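DUF1076 domain-containing protein (PDB 6IAI) is the N-terminal part of StoD, a Salmonella Typhi type III secretion effector and E3/E4 ubiquitin ligase that binds K48- and K63-linked diubiquitin. Local coordinates at residues 59-64 with 68-73; 45-50 with 106-111; 50-55 with 78-83; 33-38 with 97-102; 86-89 with 93-96. All blocks are in the same frame, centred on the assembly; numbering follows the deposited sequence.

Contact 1: residues 59-64 with 68-73; sequences IQVQLR and YEVSNR
I59 and V70 pair across two antiparallel strands, 59-63 and 66-71, which form a beta hairpin. The pair is a hydrogen-bonded one. I59 N gives its hydrogen to V70 O at 2.9 Å, nearly straight at 174°. V70 N returns the bond to I59 O. V61 and Y68 form the next hydrogen-bonded pair, and Q60 and E69 lie between them as a non-hydrogen-bonded pair. The side chains of I59, V61, Y68 and V70 share one face, and this face packs on helices 41-53 and 91-113. Q60 and E69 are on the other face, where E69 OE2 is hydrogen-bonded to S87 OG.

Y68 can be followed outward. Its CB lies 3.7 Å from V61 O. CG is anti to the carbonyl carbon (chi1 -57°), a rotation that lays the CD1-CE1 edge of the ring beside V61 O and L63. CD1 comes 3.4 Å from V61 O, which sits at the ring edge and in its plane. CE1 is 3.8 Å from L63 CB, with L63 CD1 close by. The two side chains cross at about a right angle. On the same face, V61 CG2 packs on V70 CG1 at 3.6 Å. At the end of the ring, a water lies 2.7 Å from Y68 OH and donates a hydrogen bond to L63 O.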
# COMPACT_ATOMS: atom_id res chain seq x y z
N ILE A 59 -6.62 -4.90 2.92
CA ILE A 59 -6.98 -3.59 2.41
C ILE A 59 -5.99 -3.35 1.25
O ILE A 59 -4.92 -3.98 1.20
CB ILE A 59 -6.96 -2.45 3.46
CG1 ILE A 59 -5.55 -2.11 3.95
CG2 ILE A 59 -7.93 -2.73 4.62
CD1 ILE A 59 -5.38 -0.71 4.48
N GLN A 60 -6.31 -2.43 0.34
CA GLN A 60 -5.41 -2.08 -0.76
C GLN A 60 -4.83 -0.71 -0.54
O GLN A 60 -5.50 0.19 -0.03
CB GLN A 60 -6.10 -2.18 -2.11
CG GLN A 60 -6.31 -3.62 -2.53
CD GLN A 60 -7.08 -3.67 -3.78
OE1 GLN A 60 -6.50 -3.55 -4.86
NE2 GLN A 60 -8.38 -3.83 -3.67
N VAL A 61 -3.55 -0.57 -0.90
CA VAL A 61 -2.79 0.67 -0.75
C VAL A 61 -2.13 1.00 -2.09
O VAL A 61 -1.40 0.16 -2.66
CB VAL A 61 -1.80 0.61 0.45
CG1 VAL A 61 -0.90 1.85 0.49
CG2 VAL A 61 -2.56 0.47 1.78
N GLN A 62 -2.43 2.21 -2.62
CA GLN A 62 -1.84 2.66 -3.87
C GLN A 62 -0.72 3.63 -3.53
O GLN A 62 -0.95 4.64 -2.87
CB GLN A 62 -2.87 3.27 -4.81
CG GLN A 62 -2.32 3.54 -6.23
CD GLN A 62 -3.36 4.12 -7.16
OE1 GLN A 62 -4.27 4.84 -6.76
NE2 GLN A 62 -3.25 3.81 -8.43
N LEU A 63 0.52 3.25 -3.91
CA LEU A 63 1.74 4.05 -3.73
C LEU A 63 2.23 4.29 -5.15
O LEU A 63 2.49 3.33 -5.87
CB LEU A 63 2.80 3.31 -2.89
CG LEU A 63 2.42 2.90 -1.46
CD1 LEU A 63 3.55 2.13 -0.83
CD2 LEU A 63 2.04 4.09 -0.58
N ARG A 64 2.21 5.57 -5.60
CA ARG A 64 2.51 5.96 -6.98
C ARG A 64 1.46 5.29 -7.88
O ARG A 64 0.27 5.54 -7.71
CB ARG A 64 3.94 5.56 -7.42
CG ARG A 64 5.03 6.44 -6.89
CD ARG A 64 6.26 6.34 -7.79
NE ARG A 64 6.37 7.37 -8.83
CZ ARG A 64 6.57 8.68 -8.63
NH1 ARG A 64 6.60 9.18 -7.39
NH2 ARG A 64 6.69 9.51 -9.66
N TYR A 68 -0.70 -2.43 -3.47
CA TYR A 68 -0.18 -3.28 -2.40
C TYR A 68 -1.33 -3.74 -1.54
O TYR A 68 -2.29 -3.01 -1.34
CB TYR A 68 0.85 -2.50 -1.56
CG TYR A 68 1.98 -1.97 -2.42
CD1 TYR A 68 1.84 -0.76 -3.12
CD2 TYR A 68 3.14 -2.71 -2.62
CE1 TYR A 68 2.85 -0.31 -3.97
CE2 TYR A 68 4.16 -2.25 -3.45
CZ TYR A 68 4.01 -1.04 -4.12
OH TYR A 68 5.00 -0.60 -4.95
N GLU A 69 -1.27 -4.99 -1.07
CA GLU A 69 -2.27 -5.58 -0.18
C GLU A 69 -1.70 -5.59 1.20
O GLU A 69 -0.56 -6.01 1.37
CB GLU A 69 -2.63 -6.98 -0.63
CG GLU A 69 -3.21 -7.01 -2.04
CD GLU A 69 -3.38 -8.38 -2.68
OE1 GLU A 69 -2.56 -9.29 -2.40
OE2 GLU A 69 -4.28 -8.49 -3.54
N VAL A 70 -2.42 -5.01 2.18
CA VAL A 70 -1.92 -4.97 3.54
C VAL A 70 -2.98 -5.50 4.52
O VAL A 70 -4.18 -5.26 4.36
CB VAL A 70 -1.26 -3.63 4.01
CG1 VAL A 70 -1.04 -2.60 2.91
CG2 VAL A 70 -1.80 -3.06 5.30
N SER A 71 -2.52 -6.28 5.49
CA SER A 71 -3.35 -6.83 6.56
C SER A 71 -2.61 -6.80 7.85
O SER A 71 -1.39 -6.80 7.85
CB SER A 71 -3.82 -8.26 6.24
OG SER A 71 -2.86 -9.05 5.57
N ASN A 72 -3.33 -6.72 8.96
CA ASN A 72 -2.73 -6.86 10.28
C ASN A 72 -2.87 -8.38 10.63
O ASN A 72 -3.21 -9.16 9.73
CB ASN A 72 -3.36 -5.90 11.30
CG ASN A 72 -4.70 -6.32 11.85
OD1 ASN A 72 -5.55 -6.89 11.16
ND2 ASN A 72 -4.90 -6.04 13.11
N ARG A 73 -2.60 -8.81 11.89
CA ARG A 73 -2.69 -10.25 12.27
C ARG A 73 -1.79 -11.10 11.36
O ARG A 73 -2.21 -12.13 10.84
CB ARG A 73 -4.17 -10.76 12.24
CG ARG A 73 -5.05 -10.05 13.24
CD ARG A 73 -6.48 -10.45 13.13
NE ARG A 73 -7.27 -9.70 14.11
CZ ARG A 73 -8.56 -9.90 14.35
NH1 ARG A 73 -9.22 -10.84 13.69
NH2 ARG A 73 -9.19 -9.17 15.26
O HOH W 1 4.66 1.80 -6.10

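Contact 2: residues 45-50 with 106-111; sequences ELIRDT and IRLERQ
I47 and L108 meet through single methyl groups. I47 CD1 lies 4.2 Å from L108 CD1, and the two side chains approach at a slant. This is the buried part of the contact. L108 has CG anti to the backbone N (chi1 -176°), which points CD1 at helix 41-53, while CD2 goes to the sheet, near L63. I47 packs on V61 and V70 there.

The outer side is polar and looser. R48 is bent at chi3 (-92°), and its guanidinium reaches across toward helix 91-113. There NH1 makes a weak bond to Q111 O, 3.3 Å long with an angle of 133°. Its stronger partner is the next carbonyl, L112 O. R48 NE forms a salt bridge of 3.1 Å with E45 OE2, one turn back in its own helix. E45 OE2 lies in the guanidinium plane but is approached from above the carboxylate plane. The carboxylate probably helps to balance the arginine's charge. Q111 OE1 accepts from L39 N. The backbones stay well apart, with CA atoms of I47 and L108 10.1 Å from each other. Two helices packed on one face of a mixed four-stranded sheet form this alpha+beta domain.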
# COMPACT_ATOMS: atom_id res chain seq x y z
N GLU A 45 0.28 5.46 10.11
CA GLU A 45 -0.77 5.29 11.13
C GLU A 45 -2.13 5.08 10.49
O GLU A 45 -2.87 4.20 10.93
CB GLU A 45 -0.78 6.42 12.16
CG GLU A 45 -1.11 5.95 13.58
CD GLU A 45 -0.51 4.62 14.05
OE1 GLU A 45 -1.28 3.66 14.25
OE2 GLU A 45 0.74 4.52 14.16
N LEU A 46 -2.42 5.80 9.39
CA LEU A 46 -3.65 5.61 8.65
C LEU A 46 -3.70 4.17 8.07
O LEU A 46 -4.73 3.52 8.18
CB LEU A 46 -3.79 6.67 7.51
CG LEU A 46 -5.02 6.51 6.60
CD1 LEU A 46 -6.35 6.70 7.42
CD2 LEU A 46 -4.92 7.41 5.39
N ILE A 47 -2.60 3.67 7.48
CA ILE A 47 -2.55 2.31 6.93
C ILE A 47 -2.77 1.27 8.03
O ILE A 47 -3.64 0.42 7.89
CB ILE A 47 -1.27 2.03 6.11
CG1 ILE A 47 -1.14 3.02 4.92
CG2 ILE A 47 -1.24 0.55 5.62
CD1 ILE A 47 0.30 3.06 4.26
N ARG A 48 -2.03 1.41 9.17
CA ARG A 48 -2.11 0.54 10.35
C ARG A 48 -3.53 0.50 10.90
O ARG A 48 -4.10 -0.59 10.96
CB ARG A 48 -1.09 0.97 11.43
CG ARG A 48 0.37 0.75 11.03
CD ARG A 48 1.35 0.89 12.18
NE ARG A 48 1.93 2.21 12.41
CZ ARG A 48 3.17 2.59 12.13
NH1 ARG A 48 4.03 1.74 11.60
NH2 ARG A 48 3.58 3.81 12.42
N ASP A 49 -4.12 1.69 11.23
CA ASP A 49 -5.49 1.80 11.76
C ASP A 49 -6.53 1.18 10.82
O ASP A 49 -7.42 0.46 11.28
CB ASP A 49 -5.87 3.25 12.08
CG ASP A 49 -5.14 3.89 13.25
OD1 ASP A 49 -4.43 3.15 13.99
OD2 ASP A 49 -5.27 5.13 13.43
N THR A 50 -6.42 1.43 9.50
CA THR A 50 -7.36 0.89 8.52
C THR A 50 -7.26 -0.64 8.43
O THR A 50 -8.29 -1.31 8.41
CB THR A 50 -7.21 1.60 7.16
OG1 THR A 50 -7.25 3.01 7.39
CG2 THR A 50 -8.31 1.26 6.21
N ILE A 106 8.48 -4.89 0.41
CA ILE A 106 9.40 -5.13 1.53
C ILE A 106 9.53 -3.88 2.37
O ILE A 106 9.44 -3.94 3.60
CB ILE A 106 10.83 -5.61 1.03
CG1 ILE A 106 10.84 -7.00 0.34
CG2 ILE A 106 11.86 -5.57 2.15
CD1 ILE A 106 10.19 -8.15 1.04
N ARG A 107 9.77 -2.73 1.71
CA ARG A 107 9.98 -1.43 2.35
C ARG A 107 8.75 -0.97 3.10
O ARG A 107 8.87 -0.54 4.25
CB ARG A 107 10.41 -0.38 1.32
CG ARG A 107 11.88 -0.50 0.94
CD ARG A 107 12.17 0.19 -0.37
NE ARG A 107 13.48 -0.21 -0.88
CZ ARG A 107 14.59 0.48 -0.71
NH1 ARG A 107 14.57 1.64 -0.05
NH2 ARG A 107 15.74 0.03 -1.20
N LEU A 108 7.57 -1.12 2.47
CA LEU A 108 6.31 -0.77 3.11
C LEU A 108 6.10 -1.61 4.39
O LEU A 108 5.81 -1.05 5.45
CB LEU A 108 5.11 -0.88 2.13
CG LEU A 108 3.76 -0.45 2.69
CD1 LEU A 108 3.80 0.99 3.23
CD2 LEU A 108 2.65 -0.70 1.69
N GLU A 109 6.33 -2.94 4.30
CA GLU A 109 6.24 -3.86 5.46
C GLU A 109 7.17 -3.45 6.59
O GLU A 109 6.74 -3.33 7.74
CB GLU A 109 6.51 -5.30 5.02
CG GLU A 109 5.84 -6.29 5.95
CD GLU A 109 6.00 -7.72 5.52
OE1 GLU A 109 5.25 -8.14 4.60
OE2 GLU A 109 6.90 -8.40 6.05
N ARG A 110 8.42 -3.14 6.24
CA ARG A 110 9.45 -2.70 7.18
C ARG A 110 9.03 -1.43 7.88
O ARG A 110 9.15 -1.36 9.10
CB ARG A 110 10.78 -2.51 6.41
CG ARG A 110 12.00 -2.28 7.29
CD ARG A 110 13.26 -2.27 6.45
NE ARG A 110 13.59 -3.59 5.90
CZ ARG A 110 13.96 -3.84 4.65
NH1 ARG A 110 14.06 -2.85 3.77
NH2 ARG A 110 14.24 -5.08 4.26
N GLN A 111 8.47 -0.45 7.15
CA GLN A 111 8.00 0.82 7.75
C GLN A 111 6.77 0.63 8.64
O GLN A 111 6.65 1.28 9.69
CB GLN A 111 7.73 1.85 6.67
CG GLN A 111 8.96 2.27 5.86
CD GLN A 111 8.53 3.26 4.80
OE1 GLN A 111 7.82 4.24 5.09
NE2 GLN A 111 8.91 3.02 3.55

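Contact 3: residues 50-55 with 78-83; sequences TAIQNG and DNNTFK
I52 lays the end of its side chain against the ring edge of F82. Its CD1 is 4.0 Å from F82 CZ, and CG1 is 4.1 Å from F82 CE2. The contact joins the last turn of helix 41-53 to the loop between strands 66-71 and 83-85 of the alpha+beta fold. A51, one residue earlier, meets the same ring edge, with CB 4.3 Å from F82 CD2. F82 CG is anti to the carbonyl carbon (chi1 -48°), and the ring extends toward the helix. F82 N donates to N113 OD1 of helix 91-113.

The outer part of the contact is more exposed. D78 OD1 accepts a hydrogen bond from N80 N at 3.1 Å, which makes an Asx turn. T81 OG1 donates to D78 O at 2.9 Å and further ties the loop together. N80 is the centre of an inverse gamma turn. Its amide oxygen reaches the end of I52 at a slant, with N80 OD1 3.6 Å from I52 CD1.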
# COMPACT_ATOMS: atom_id res chain seq x y z
N THR A 50 -6.42 1.43 9.50
CA THR A 50 -7.36 0.89 8.52
C THR A 50 -7.26 -0.64 8.43
O THR A 50 -8.29 -1.31 8.41
CB THR A 50 -7.21 1.60 7.16
OG1 THR A 50 -7.25 3.01 7.39
CG2 THR A 50 -8.31 1.26 6.21
N ALA A 51 -6.01 -1.19 8.42
CA ALA A 51 -5.79 -2.63 8.39
C ALA A 51 -6.35 -3.27 9.67
O ALA A 51 -7.06 -4.27 9.60
CB ALA A 51 -4.32 -2.94 8.20
N ILE A 52 -6.11 -2.63 10.84
CA ILE A 52 -6.63 -3.09 12.12
C ILE A 52 -8.17 -3.19 12.09
O ILE A 52 -8.72 -4.26 12.40
CB ILE A 52 -6.10 -2.22 13.31
CG1 ILE A 52 -4.61 -2.52 13.58
CG2 ILE A 52 -6.94 -2.49 14.57
CD1 ILE A 52 -3.88 -1.42 14.28
N GLN A 53 -8.86 -2.11 11.64
CA GLN A 53 -10.32 -2.05 11.55
C GLN A 53 -10.90 -3.14 10.64
O GLN A 53 -12.08 -3.47 10.78
CB GLN A 53 -10.80 -0.65 11.09
CG GLN A 53 -10.67 0.46 12.14
CD GLN A 53 -10.60 1.86 11.53
OE1 GLN A 53 -10.78 2.08 10.31
NE2 GLN A 53 -10.23 2.84 12.34
N ASN A 54 -10.08 -3.70 9.73
CA ASN A 54 -10.51 -4.73 8.79
C ASN A 54 -10.17 -6.17 9.28
O ASN A 54 -10.33 -7.14 8.54
CB ASN A 54 -9.94 -4.42 7.40
CG ASN A 54 -10.88 -4.77 6.26
OD1 ASN A 54 -12.04 -4.42 6.24
ND2 ASN A 54 -10.37 -5.40 5.22
N GLY A 55 -9.76 -6.26 10.55
CA GLY A 55 -9.42 -7.48 11.29
C GLY A 55 -8.74 -8.61 10.56
O GLY A 55 -9.27 -9.72 10.54
N ASP A 78 -0.19 -11.41 18.23
CA ASP A 78 -0.00 -9.96 18.09
C ASP A 78 -0.74 -9.45 16.85
O ASP A 78 -0.32 -9.71 15.72
CB ASP A 78 1.49 -9.60 18.06
CG ASP A 78 1.80 -8.13 18.32
OD1 ASP A 78 0.88 -7.28 18.14
OD2 ASP A 78 2.94 -7.83 18.72
N ASN A 79 -1.85 -8.72 17.08
CA ASN A 79 -2.70 -8.17 16.02
C ASN A 79 -2.05 -7.00 15.31
O ASN A 79 -2.34 -6.77 14.14
CB ASN A 79 -4.07 -7.77 16.59
CG ASN A 79 -4.98 -8.94 16.93
OD1 ASN A 79 -6.08 -8.75 17.45
ND2 ASN A 79 -4.55 -10.17 16.66
N ASN A 80 -1.14 -6.28 15.99
CA ASN A 80 -0.42 -5.14 15.43
C ASN A 80 0.88 -5.56 14.76
O ASN A 80 1.93 -4.97 15.00
CB ASN A 80 -0.22 -4.03 16.48
CG ASN A 80 -1.50 -3.57 17.14
OD1 ASN A 80 -2.62 -3.86 16.68
ND2 ASN A 80 -1.37 -2.88 18.26
N THR A 81 0.78 -6.58 13.91
CA THR A 81 1.84 -7.07 13.05
C THR A 81 1.25 -6.93 11.67
O THR A 81 0.08 -7.25 11.48
CB THR A 81 2.31 -8.50 13.43
OG1 THR A 81 1.24 -9.44 13.29
CG2 THR A 81 2.88 -8.57 14.80
N PHE A 82 2.02 -6.39 10.71
CA PHE A 82 1.49 -6.14 9.36
C PHE A 82 2.24 -6.84 8.28
O PHE A 82 3.47 -6.85 8.30
CB PHE A 82 1.41 -4.61 9.08
CG PHE A 82 0.75 -3.85 10.21
CD1 PHE A 82 1.49 -3.42 11.31
CD2 PHE A 82 -0.62 -3.62 10.22
CE1 PHE A 82 0.87 -2.79 12.41
CE2 PHE A 82 -1.24 -2.98 11.30
CZ PHE A 82 -0.49 -2.58 12.40
N LYS A 83 1.50 -7.41 7.33
CA LYS A 83 2.00 -8.11 6.16
C LYS A 83 1.64 -7.33 4.88
O LYS A 83 0.52 -6.87 4.73
CB LYS A 83 1.40 -9.54 6.07
CG LYS A 83 2.22 -10.52 5.24
CD LYS A 83 3.55 -10.96 5.95
CE LYS A 83 4.64 -11.40 4.99
NZ LYS A 83 6.01 -11.21 5.56

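Contact 4: residues 33-38 with 97-102; sequences DNRIDK and RHIEWQ
E100 and R35 carry most of this contact, but the segment begins with R97. R97 grips E100 side-on within helix 91-113. Its NE and NH2 both donate to E100 OE1, at 2.7 and 2.9 Å, from the same face of the carboxylate. R97 NH1 has a further salt bridge with D65. I99 follows. Its CG2 lies 3.5 Å from R35 NH2.

The contact joins the loop between strand 22-25 and helix 41-53 to helix 91-113, the long C-terminal helix of this alpha+beta domain. At E100 the guanidinium of R35 lies with one face over the helix backbone. E100 CA is 3.5 Å above the guanidinium plane of R35, offset toward its rim, and R35 NH1 is 3.4 Å from E100 CB. R35 bends at chi2 (-66°), and NH1 also donates to N34 O at 2.9 Å from above the carbonyl plane. The charged ends of R35 and E100 do not touch. N34 ND2 comes 3.8 Å from E100 CD, and a water donates to both N34 O and E100 OE2.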
# COMPACT_ATOMS: atom_id res chain seq x y z
N ASP A 33 17.14 4.91 -6.37
CA ASP A 33 17.17 3.51 -6.80
C ASP A 33 15.78 2.98 -7.30
O ASP A 33 15.61 1.77 -7.48
CB ASP A 33 17.78 2.60 -5.72
CG ASP A 33 17.12 2.64 -4.36
OD1 ASP A 33 16.07 3.31 -4.23
OD2 ASP A 33 17.64 1.98 -3.43
N ASN A 34 14.80 3.91 -7.54
CA ASN A 34 13.45 3.61 -8.06
C ASN A 34 12.60 2.79 -7.02
O ASN A 34 11.94 1.79 -7.34
CB ASN A 34 13.53 2.92 -9.45
CG ASN A 34 12.24 2.87 -10.22
OD1 ASN A 34 11.45 3.83 -10.23
ND2 ASN A 34 12.00 1.74 -10.89
N ARG A 35 12.67 3.24 -5.76
CA ARG A 35 11.99 2.63 -4.65
C ARG A 35 11.29 3.70 -3.85
O ARG A 35 11.66 4.86 -3.92
CB ARG A 35 12.98 1.87 -3.73
CG ARG A 35 13.66 0.65 -4.33
CD ARG A 35 12.71 -0.49 -4.65
NE ARG A 35 13.41 -1.63 -5.25
CZ ARG A 35 13.67 -1.75 -6.55
NH1 ARG A 35 13.27 -0.82 -7.40
NH2 ARG A 35 14.31 -2.82 -7.01
N ILE A 36 10.28 3.31 -3.06
CA ILE A 36 9.57 4.24 -2.20
C ILE A 36 10.50 4.73 -1.07
O ILE A 36 11.31 3.96 -0.55
CB ILE A 36 8.20 3.67 -1.67
CG1 ILE A 36 8.37 2.31 -0.95
CG2 ILE A 36 7.15 3.59 -2.79
CD1 ILE A 36 7.37 2.00 0.15
N ASP A 37 10.41 5.99 -0.73
CA ASP A 37 11.16 6.54 0.39
C ASP A 37 10.29 6.29 1.63
O ASP A 37 9.26 5.62 1.54
CB ASP A 37 11.40 8.06 0.18
CG ASP A 37 12.63 8.67 0.85
OD1 ASP A 37 13.13 8.08 1.84
OD2 ASP A 37 13.06 9.77 0.42
N LYS A 38 10.68 6.85 2.77
CA LYS A 38 9.95 6.72 4.01
C LYS A 38 8.61 7.51 3.93
O LYS A 38 8.63 8.70 3.61
CB LYS A 38 10.87 7.17 5.18
CG LYS A 38 10.22 7.39 6.56
CD LYS A 38 9.60 6.12 7.19
CE LYS A 38 9.18 6.34 8.63
NZ LYS A 38 8.29 7.53 8.81
N ARG A 97 7.23 -4.85 -13.95
CA ARG A 97 7.41 -4.19 -12.64
C ARG A 97 7.72 -5.06 -11.42
O ARG A 97 8.00 -4.48 -10.37
CB ARG A 97 6.17 -3.34 -12.30
CG ARG A 97 5.46 -2.63 -13.46
CD ARG A 97 6.18 -1.41 -13.95
NE ARG A 97 6.38 -0.42 -12.90
CZ ARG A 97 5.52 0.55 -12.60
NH1 ARG A 97 4.38 0.68 -13.27
NH2 ARG A 97 5.79 1.41 -11.62
N HIS A 98 7.68 -6.40 -11.53
CA HIS A 98 7.85 -7.31 -10.39
C HIS A 98 9.02 -6.97 -9.45
O HIS A 98 8.83 -7.06 -8.24
CB HIS A 98 7.91 -8.78 -10.80
CG HIS A 98 9.07 -9.16 -11.67
ND1 HIS A 98 10.09 -9.95 -11.18
CD2 HIS A 98 9.31 -8.88 -12.97
CE1 HIS A 98 10.92 -10.11 -12.20
NE2 HIS A 98 10.48 -9.49 -13.30
N ILE A 99 10.19 -6.57 -9.98
CA ILE A 99 11.35 -6.24 -9.15
C ILE A 99 11.06 -5.05 -8.23
O ILE A 99 11.21 -5.21 -7.02
CB ILE A 99 12.67 -6.08 -9.96
CG1 ILE A 99 13.05 -7.40 -10.68
CG2 ILE A 99 13.81 -5.61 -9.04
CD1 ILE A 99 14.00 -7.22 -11.95
N GLU A 100 10.65 -3.88 -8.78
CA GLU A 100 10.37 -2.71 -7.93
C GLU A 100 9.17 -2.93 -7.05
O GLU A 100 9.16 -2.46 -5.91
CB GLU A 100 10.24 -1.38 -8.72
CG GLU A 100 9.14 -1.35 -9.75
CD GLU A 100 8.64 0.04 -10.11
OE1 GLU A 100 8.45 0.28 -11.32
OE2 GLU A 100 8.44 0.88 -9.20
N TRP A 101 8.16 -3.65 -7.57
CA TRP A 101 6.95 -3.97 -6.84
C TRP A 101 7.29 -4.73 -5.55
O TRP A 101 6.89 -4.28 -4.47
CB TRP A 101 6.03 -4.79 -7.74
CG TRP A 101 4.57 -4.56 -7.50
CD1 TRP A 101 4.00 -4.04 -6.37
CD2 TRP A 101 3.49 -4.92 -8.37
NE1 TRP A 101 2.63 -4.01 -6.51
CE2 TRP A 101 2.29 -4.56 -7.72
CE3 TRP A 101 3.42 -5.51 -9.65
CZ2 TRP A 101 1.03 -4.77 -8.30
CZ3 TRP A 101 2.17 -5.70 -10.23
CH2 TRP A 101 0.99 -5.33 -9.56
N GLN A 102 8.10 -5.81 -5.65
CA GLN A 102 8.58 -6.63 -4.52
C GLN A 102 9.42 -5.84 -3.52
O GLN A 102 9.21 -5.96 -2.30
CB GLN A 102 9.33 -7.87 -5.03
CG GLN A 102 9.78 -8.87 -3.95
CD GLN A 102 8.62 -9.54 -3.25
OE1 GLN A 102 8.16 -9.08 -2.20
NE2 GLN A 102 8.13 -10.64 -3.81
O HOH W 2 9.01 2.72 -7.41

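Contact 5: residues 86-89 with 93-96; sequences FSTT and MFRE
F86 comes first and meets F94 of the helix. F86 CE1 lies 3.7 Å from F94 CE1, and F94 CD1 is close behind at 4.1 Å. The side chains cross at about a right angle. Each ring presents its edge to the other. F94 CG is anti to the backbone N (chi1 -176°), which carries its ring toward the loop.

S87 points away from the helix.

T88 turns back toward the helix. Its methyl CG2 is 3.9 Å from F94 CB. Its hydroxyl OG1 has a different partner, D90 OD1, near the start of the helix.

This is plain packing at the domain surface. The loop leaves strand 83-85 and runs beside the first turns of helix 91-113, into which the chain soon turns. F86 also stacks on W101, and T88 touches W101. F94 meets H98 one turn further on.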
# COMPACT_ATOMS: atom_id res chain seq x y z
N PHE A 86 1.24 -8.36 -2.90
CA PHE A 86 0.69 -7.75 -4.10
C PHE A 86 0.24 -8.85 -5.02
O PHE A 86 0.78 -9.95 -4.96
CB PHE A 86 1.69 -6.79 -4.80
CG PHE A 86 2.95 -7.40 -5.37
CD1 PHE A 86 2.97 -7.89 -6.68
CD2 PHE A 86 4.12 -7.46 -4.62
CE1 PHE A 86 4.14 -8.45 -7.21
CE2 PHE A 86 5.28 -8.02 -5.15
CZ PHE A 86 5.29 -8.51 -6.45
N SER A 87 -0.76 -8.56 -5.85
CA SER A 87 -1.28 -9.54 -6.80
C SER A 87 -1.78 -8.82 -8.03
O SER A 87 -2.26 -7.69 -7.92
CB SER A 87 -2.40 -10.38 -6.17
OG SER A 87 -3.60 -9.64 -5.99
N THR A 88 -1.65 -9.48 -9.20
CA THR A 88 -2.13 -8.97 -10.49
C THR A 88 -2.44 -10.11 -11.47
O THR A 88 -1.90 -11.21 -11.36
CB THR A 88 -1.17 -7.89 -11.09
OG1 THR A 88 -1.86 -7.19 -12.13
CG2 THR A 88 0.14 -8.47 -11.60
N THR A 89 -3.30 -9.82 -12.45
CA THR A 89 -3.63 -10.76 -13.53
C THR A 89 -2.79 -10.44 -14.77
O THR A 89 -2.28 -11.38 -15.39
CB THR A 89 -5.14 -10.78 -13.86
OG1 THR A 89 -5.60 -9.44 -14.11
CG2 THR A 89 -5.97 -11.44 -12.77
N MET A 93 2.32 -6.11 -16.95
CA MET A 93 2.68 -5.28 -15.80
C MET A 93 3.57 -6.03 -14.82
O MET A 93 4.54 -5.46 -14.33
CB MET A 93 1.46 -4.72 -15.07
CG MET A 93 1.82 -3.68 -14.02
SD MET A 93 0.44 -3.21 -12.97
CE MET A 93 -0.31 -1.95 -13.99
N PHE A 94 3.26 -7.31 -14.54
CA PHE A 94 4.10 -8.10 -13.64
C PHE A 94 5.51 -8.26 -14.24
O PHE A 94 6.47 -7.99 -13.54
CB PHE A 94 3.48 -9.45 -13.30
CG PHE A 94 4.31 -10.23 -12.31
CD1 PHE A 94 4.13 -10.05 -10.94
CD2 PHE A 94 5.28 -11.12 -12.74
CE1 PHE A 94 4.90 -10.77 -10.01
CE2 PHE A 94 6.07 -11.82 -11.81
CZ PHE A 94 5.86 -11.65 -10.46
N ARG A 95 5.61 -8.66 -15.53
CA ARG A 95 6.84 -8.85 -16.33
C ARG A 95 7.75 -7.61 -16.24
O ARG A 95 8.96 -7.73 -16.05
CB ARG A 95 6.44 -9.07 -17.80
CG ARG A 95 7.54 -9.46 -18.78
CD ARG A 95 6.96 -9.62 -20.19
NE ARG A 95 5.98 -10.71 -20.26
CZ ARG A 95 4.81 -10.64 -20.89
NH1 ARG A 95 4.46 -9.53 -21.54
NH2 ARG A 95 3.98 -11.67 -20.89
N GLU A 96 7.12 -6.43 -16.37
CA GLU A 96 7.72 -5.12 -16.38
C GLU A 96 8.04 -4.55 -15.00
O GLU A 96 9.00 -3.79 -14.89
CB GLU A 96 6.77 -4.17 -17.12
CG GLU A 96 7.44 -3.07 -17.91
CD GLU A 96 6.43 -2.11 -18.51
OE1 GLU A 96 5.63 -2.55 -19.37
OE2 GLU A 96 6.42 -0.93 -18.10

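Overall arrangement
The centre of contact 1 lies about 4 Å from the centre of the chain. Contact 2 adjoins it, with centres 8 Å apart. V70 CG2 packs on I47 CG2 at 3.7 Å, and L63 CD1 on L108 CD2 at 3.9 Å. Contact 3 continues along helix 41-53 and shares T50 with contact 2. A salt bridge between K83 and E109 also ties these two. Contacts 2, 4 and 5 all use helix 91-113. W101 connects contacts 4 and 5 through F86, and contact 1 through Y68. Contacts 3 and 5 lie far apart, with centres about 25 Å from each other. None of the five contacts includes a bound ligand.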